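Local coordinates for protein phycocyanobilin lyase subunit beta (PDB 5N3U) that associates with CpcE to form a phycocyanobilin lyase, probably required for attaching the chromophore to the phycocyanin alpha subunit CpcA, at residues Y81-L86 and P108-A113; K137-L142 and Q162-I167. All blocks are in the same frame, centred on the assembly; numbering follows the deposited sequence.

Contact 1: Y81-L86 and P108-A113; sequences YSIRTL and PSVRRA
R84 and A113 bring the backbones of 81-86 and 108-113 to within 5.4 Å, CA to CA, where two helical segments run almost parallel. Their axes lie 10° apart in direction and come as close as 8.6 Å, a spacing consistent with the small residue at the interface. A113 supplies it: its methyl points at the other helix, with CB 4.0 Å from I83 CG2 and 4.2 Å from the backbone N of R84. I83 is the larger partner. Its CG2 branch stands anti to the backbone N and meets A113, while CG1, beside that nitrogen (chi1 -59°), lies 4.1 Å from V110 CG1; the I83 and V110 side chains cross at about a right angle. Within the HEAT-repeat region, helices 76-89 and 108-118 are equivalently directed neighbours in the superhelical stack, and helix 95-104 runs between them in sequence, with V97 and L98 packing on I83 and A101 on V110. No direct hydrogen bond joins the two segments. A water bridges them instead, accepting from R84 NH2 at 3.1 Å, at the edge and in the plane of the guanidinium, and donating to S109 O at 2.6 Å. Y81 CD1 also lies at the edge of the guanidinium, in its plane, while NE of R84 donates to L276 O of a CpcE chain. The same CpcE chain packs L276 against A113 and makes a hydrogen bond through S238 OG with R112 NH2.

Contact 2: K137-L142 and Q162-I167; sequences KALETL and QGLVNI
L164 reaches across to helix 130-145 with one methyl, CD1, which touches both L139 and L142. It rests 3.9 Å from L139 CB and equally close to L139 CA, so it lies against the base of that side chain and the helix backbone. With L142 the approach is tip to tip, CD1 to CD1 at 4.0 Å, the L142 methyl being carried there by a CG that sits beside its own backbone N (chi1 -75°). The setting is the stacked helical hairpins of an alpha-solenoid of HEAT type: L164 lies in 162-167, in the C-terminal end region of helix 151-163 on the way to helix 171-184. The nearest CA atoms, those of L139 and L164, are still 7.7 Å apart, and the L164 side chain spans most of this separation through apolar contacts, without a hydrogen bond between the segments.

The rest of the L139 side chain is carried onward from CB by a CG anti to the backbone N (chi1 172°), while CB and CA at its base take the L164 methyl. Around this trio, I174 of helix 171-184 packs on both L139 and L164, W123 lies against L164 and A138, and A115 of helix 108-118 touches L142. The leucines thus belong to a core shared by successive helices.

Farther out, helix 130-145 also faces a CpcE chain, where S32 of that chain packs on E140 and T141, and K137 makes a salt bridge to D64 of the same CpcE chain. Within helix 130-145, K137 NZ also forms a salt bridge with E140 OE1 at 2.7 Å, the oxygen receiving it on its syn lone pair, the side of its other oxygen.

How the contacts relate
Contacts 1 and 2 occur in series along the chain: 108-113 closes the first before 137-142 opens the second. Their centres are about 17 Å apart and their nearest atoms about 7 Å apart, so the two do not touch. Helices 108-118 and 130-145, consecutive in sequence, connect them: L118, farther along the helix that carries 108-113, reaches A138 and T141. Two parallel helices meet in contact 1, whereas a single leucine from the region between helices 151-163 and 171-184 meets a helix in contact 2. Each contact also lies beside a CpcE chain, with hydrogen bonds from R84 and R112 near the first and a salt bridge from K137 near the second.

Contact 1: Y81-L86 and P108-A113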
loop_
_atom_site.group_PDB
_atom_site.type_symbol
_atom_site.label_atom_id
_atom_site.label_comp_id
_atom_site.label_asym_id
_atom_site.label_seq_id
_atom_site.Cartn_x
_atom_site.Cartn_y
_atom_site.Cartn_z
ATOM N N TYR B 81 -9.616 0.981 -10.607
ATOM C CA TYR B 81 -10.723 1.387 -11.474
ATOM C C TYR B 81 -10.227 1.785 -12.823
ATOM O O TYR B 81 -10.856 1.417 -13.829
ATOM C CB TYR B 81 -11.552 2.549 -10.877
ATOM C CG TYR B 81 -12.457 2.086 -9.778
ATOM C CD1 TYR B 81 -13.582 1.305 -10.077
ATOM C CD2 TYR B 81 -12.232 2.445 -8.446
ATOM C CE1 TYR B 81 -14.446 0.870 -9.063
ATOM C CE2 TYR B 81 -13.088 2.024 -7.405
ATOM C CZ TYR B 81 -14.180 1.211 -7.734
ATOM O OH TYR B 81 -15.066 0.815 -6.734
ATOM N N SER B 82 -9.117 2.502 -12.921
ATOM C CA SER B 82 -8.548 2.817 -14.232
ATOM C C SER B 82 -8.251 1.549 -15.007
ATOM O O SER B 82 -8.591 1.410 -16.170
ATOM C CB SER B 82 -7.303 3.650 -14.147
ATOM O OG SER B 82 -7.594 4.934 -13.687
ATOM N N ILE B 83 -7.590 0.627 -14.354
ATOM C CA ILE B 83 -7.194 -0.605 -14.985
ATOM C C ILE B 83 -8.415 -1.432 -15.377
ATOM O O ILE B 83 -8.444 -2.047 -16.425
ATOM C CB ILE B 83 -6.282 -1.407 -14.100
ATOM C CG1 ILE B 83 -5.008 -0.590 -13.757
ATOM C CG2 ILE B 83 -5.966 -2.730 -14.805
ATOM C CD1 ILE B 83 -4.209 -0.163 -14.953
ATOM N N ARG B 84 -9.407 -1.508 -14.490
ATOM C CA ARG B 84 -10.619 -2.229 -14.802
ATOM C C ARG B 84 -11.371 -1.637 -16.047
ATOM O O ARG B 84 -11.925 -2.357 -16.868
ATOM C CB ARG B 84 -11.528 -2.320 -13.580
ATOM C CG ARG B 84 -12.664 -3.358 -13.735
ATOM C CD ARG B 84 -13.382 -3.704 -12.418
ATOM N NE ARG B 84 -12.454 -3.811 -11.271
ATOM C CZ ARG B 84 -12.267 -2.927 -10.293
ATOM N NH1 ARG B 84 -12.877 -1.769 -10.268
ATOM N NH2 ARG B 84 -11.394 -3.199 -9.319
ATOM N N THR B 85 -11.391 -0.338 -16.132
ATOM C CA THR B 85 -12.029 0.373 -17.165
ATOM C C THR B 85 -11.302 0.160 -18.467
ATOM O O THR B 85 -11.930 -0.186 -19.493
ATOM C CB THR B 85 -12.059 1.831 -16.832
ATOM O OG1 THR B 85 -12.751 2.011 -15.600
ATOM C CG2 THR B 85 -12.758 2.605 -17.872
ATOM N N LEU B 86 -9.992 0.288 -18.467
ATOM C CA LEU B 86 -9.213 -0.106 -19.654
ATOM C C LEU B 86 -9.405 -1.518 -20.075
ATOM O O LEU B 86 -9.508 -1.792 -21.283
ATOM C CB LEU B 86 -7.703 0.138 -19.404
ATOM C CG LEU B 86 -7.302 1.536 -19.384
ATOM C CD1 LEU B 86 -5.998 1.765 -18.612
ATOM C CD2 LEU B 86 -7.302 2.113 -20.792
ATOM N N PRO B 108 -3.112 -5.921 -4.934
ATOM C CA PRO B 108 -3.782 -7.038 -5.539
ATOM C C PRO B 108 -4.993 -6.711 -6.375
ATOM O O PRO B 108 -5.145 -7.315 -7.426
ATOM C CB PRO B 108 -4.220 -7.898 -4.370
ATOM C CG PRO B 108 -3.243 -7.627 -3.297
ATOM C CD PRO B 108 -2.858 -6.130 -3.508
ATOM N N SER B 109 -5.811 -5.753 -5.962
ATOM C CA SER B 109 -6.965 -5.384 -6.712
ATOM C C SER B 109 -6.515 -4.875 -8.089
ATOM O O SER B 109 -7.198 -5.140 -9.125
ATOM C CB SER B 109 -7.762 -4.225 -5.998
ATOM O OG SER B 109 -6.913 -3.138 -5.615
ATOM N N VAL B 110 -5.376 -4.171 -8.131
ATOM C CA VAL B 110 -4.881 -3.644 -9.416
ATOM C C VAL B 110 -4.391 -4.767 -10.294
ATOM O O VAL B 110 -4.701 -4.814 -11.486
ATOM C CB VAL B 110 -3.780 -2.629 -9.190
ATOM C CG1 VAL B 110 -3.058 -2.290 -10.516
ATOM C CG2 VAL B 110 -4.339 -1.401 -8.575
ATOM N N ARG B 111 -3.554 -5.630 -9.751
ATOM C CA ARG B 111 -2.991 -6.733 -10.482
ATOM C C ARG B 111 -4.051 -7.694 -11.059
ATOM O O ARG B 111 -3.883 -8.194 -12.187
ATOM C CB ARG B 111 -2.014 -7.503 -9.571
ATOM C CG ARG B 111 -0.867 -6.658 -9.009
ATOM C CD ARG B 111 0.134 -7.438 -8.165
ATOM N NE ARG B 111 0.877 -8.290 -9.076
ATOM C CZ ARG B 111 1.558 -9.359 -8.722
ATOM N NH1 ARG B 111 1.668 -9.736 -7.443
ATOM N NH2 ARG B 111 2.146 -10.043 -9.666
ATOM N N ARG B 112 -5.096 -8.022 -10.274
ATOM C CA ARG B 112 -6.076 -8.956 -10.712
ATOM C C ARG B 112 -6.839 -8.396 -11.876
ATOM O O ARG B 112 -7.172 -9.147 -12.816
ATOM C CB ARG B 112 -7.053 -9.364 -9.611
ATOM C CG ARG B 112 -6.370 -10.150 -8.457
ATOM C CD ARG B 112 -7.336 -10.654 -7.421
ATOM N NE ARG B 112 -8.070 -9.559 -6.808
ATOM C CZ ARG B 112 -7.964 -9.177 -5.513
ATOM N NH1 ARG B 112 -7.180 -9.818 -4.650
ATOM N NH2 ARG B 112 -8.633 -8.145 -5.112
ATOM N N ALA B 113 -7.162 -7.113 -11.808
ATOM C CA ALA B 113 -7.900 -6.427 -12.884
ATOM C C ALA B 113 -7.102 -6.442 -14.179
ATOM O O ALA B 113 -7.653 -6.602 -15.240
ATOM C CB ALA B 113 -8.283 -4.976 -12.491
HETATM O O HOH W 1 -9.691 -5.782 -9.177
#

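Contact 2: K137-L142 and Q162-I167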
loop_
_atom_site.group_PDB
_atom_site.type_symbol
_atom_site.label_atom_id
_atom_site.label_comp_id
_atom_site.label_asym_id
_atom_site.label_seq_id
_atom_site.Cartn_x
_atom_site.Cartn_y
_atom_site.Cartn_z
ATOM N N LYS B 137 2.886 -11.168 -25.941
ATOM C CA LYS B 137 3.478 -10.496 -24.787
ATOM C C LYS B 137 2.534 -10.629 -23.588
ATOM O O LYS B 137 2.958 -10.754 -22.467
ATOM C CB LYS B 137 3.652 -8.995 -25.060
ATOM C CG LYS B 137 4.556 -8.585 -26.188
ATOM C CD LYS B 137 5.969 -9.108 -26.058
ATOM C CE LYS B 137 6.754 -8.407 -24.917
ATOM N NZ LYS B 137 7.998 -9.281 -24.830
ATOM N N ALA B 138 1.223 -10.575 -23.836
ATOM C CA ALA B 138 0.266 -10.756 -22.754
ATOM C C ALA B 138 0.412 -12.119 -22.117
ATOM O O ALA B 138 0.528 -12.242 -20.898
ATOM C CB ALA B 138 -1.127 -10.546 -23.272
ATOM N N LEU B 139 0.548 -13.130 -22.966
ATOM C CA LEU B 139 0.775 -14.466 -22.515
ATOM C C LEU B 139 2.005 -14.546 -21.678
ATOM O O LEU B 139 1.954 -15.102 -20.568
ATOM C CB LEU B 139 0.847 -15.433 -23.750
ATOM C CG LEU B 139 1.278 -16.855 -23.425
ATOM C CD1 LEU B 139 0.285 -17.493 -22.476
ATOM C CD2 LEU B 139 1.453 -17.703 -24.708
ATOM N N GLU B 140 3.113 -13.975 -22.121
ATOM C CA GLU B 140 4.369 -14.058 -21.332
ATOM C C GLU B 140 4.145 -13.505 -19.943
ATOM O O GLU B 140 4.631 -14.032 -18.962
ATOM C CB GLU B 140 5.535 -13.297 -21.997
ATOM C CG GLU B 140 6.025 -13.919 -23.301
ATOM C CD GLU B 140 6.854 -12.958 -24.271
ATOM O OE1 GLU B 140 7.309 -11.786 -23.939
ATOM O OE2 GLU B 140 7.002 -13.361 -25.453
ATOM N N THR B 141 3.421 -12.387 -19.848
ATOM C CA THR B 141 3.206 -11.798 -18.538
ATOM C C THR B 141 2.318 -12.659 -17.706
ATOM O O THR B 141 2.554 -12.776 -16.503
ATOM C CB THR B 141 2.595 -10.384 -18.672
ATOM O OG1 THR B 141 3.653 -9.562 -19.137
ATOM C CG2 THR B 141 2.306 -9.748 -17.336
ATOM N N LEU B 142 1.263 -13.187 -18.305
ATOM C CA LEU B 142 0.363 -14.038 -17.562
ATOM C C LEU B 142 1.028 -15.299 -17.059
ATOM O O LEU B 142 0.729 -15.764 -15.955
ATOM C CB LEU B 142 -0.843 -14.391 -18.370
ATOM C CG LEU B 142 -1.879 -13.290 -18.524
ATOM C CD1 LEU B 142 -2.816 -13.605 -19.616
ATOM C CD2 LEU B 142 -2.697 -13.125 -17.276
ATOM N N GLN B 162 -7.192 -18.100 -20.057
ATOM C CA GLN B 162 -8.312 -18.664 -20.771
ATOM C C GLN B 162 -8.790 -17.762 -21.838
ATOM O O GLN B 162 -9.310 -18.189 -22.874
ATOM C CB GLN B 162 -9.471 -18.906 -19.816
ATOM C CG GLN B 162 -10.596 -19.795 -20.360
ATOM C CD GLN B 162 -11.766 -19.853 -19.367
ATOM O OE1 GLN B 162 -11.605 -20.121 -18.202
ATOM N NE2 GLN B 162 -12.929 -19.537 -19.831
ATOM N N GLY B 163 -8.749 -16.464 -21.580
ATOM C CA GLY B 163 -9.108 -15.520 -22.600
ATOM C C GLY B 163 -8.280 -15.576 -23.855
ATOM O O GLY B 163 -8.715 -15.089 -24.895
ATOM N N LEU B 164 -7.075 -16.103 -23.773
ATOM C CA LEU B 164 -6.272 -16.211 -24.955
ATOM C C LEU B 164 -6.532 -17.509 -25.827
ATOM O O LEU B 164 -5.773 -17.796 -26.733
ATOM C CB LEU B 164 -4.803 -16.083 -24.558
ATOM C CG LEU B 164 -4.351 -14.705 -23.978
ATOM C CD1 LEU B 164 -2.972 -14.835 -23.409
ATOM C CD2 LEU B 164 -4.313 -13.638 -25.029
ATOM N N VAL B 165 -7.601 -18.242 -25.546
ATOM C CA VAL B 165 -8.015 -19.431 -26.339
ATOM C C VAL B 165 -8.348 -19.150 -27.811
ATOM O O VAL B 165 -8.091 -19.970 -28.664
ATOM C CB VAL B 165 -9.249 -20.095 -25.664
ATOM C CG1 VAL B 165 -10.052 -20.993 -26.619
ATOM C CG2 VAL B 165 -8.786 -20.881 -24.435
ATOM N N ASN B 166 -8.907 -17.984 -28.106
ATOM C CA ASN B 166 -9.105 -17.559 -29.487
ATOM C C ASN B 166 -7.830 -17.416 -30.353
ATOM O O ASN B 166 -7.954 -17.053 -31.530
ATOM C CB ASN B 166 -9.942 -16.253 -29.557
ATOM C CG ASN B 166 -9.276 -15.038 -28.862
ATOM O OD1 ASN B 166 -8.303 -15.166 -28.112
ATOM N ND2 ASN B 166 -9.838 -13.851 -29.097
ATOM N N ILE B 167 -6.628 -17.697 -29.817
ATOM C CA ILE B 167 -5.390 -17.504 -30.577
ATOM C C ILE B 167 -4.575 -18.793 -30.705
ATOM O O ILE B 167 -3.969 -19.244 -29.752
ATOM C CB ILE B 167 -4.546 -16.391 -29.964
ATOM C CG1 ILE B 167 -5.278 -15.039 -30.094
ATOM C CG2 ILE B 167 -3.173 -16.272 -30.661
ATOM C CD1 ILE B 167 -5.209 -14.231 -28.860
#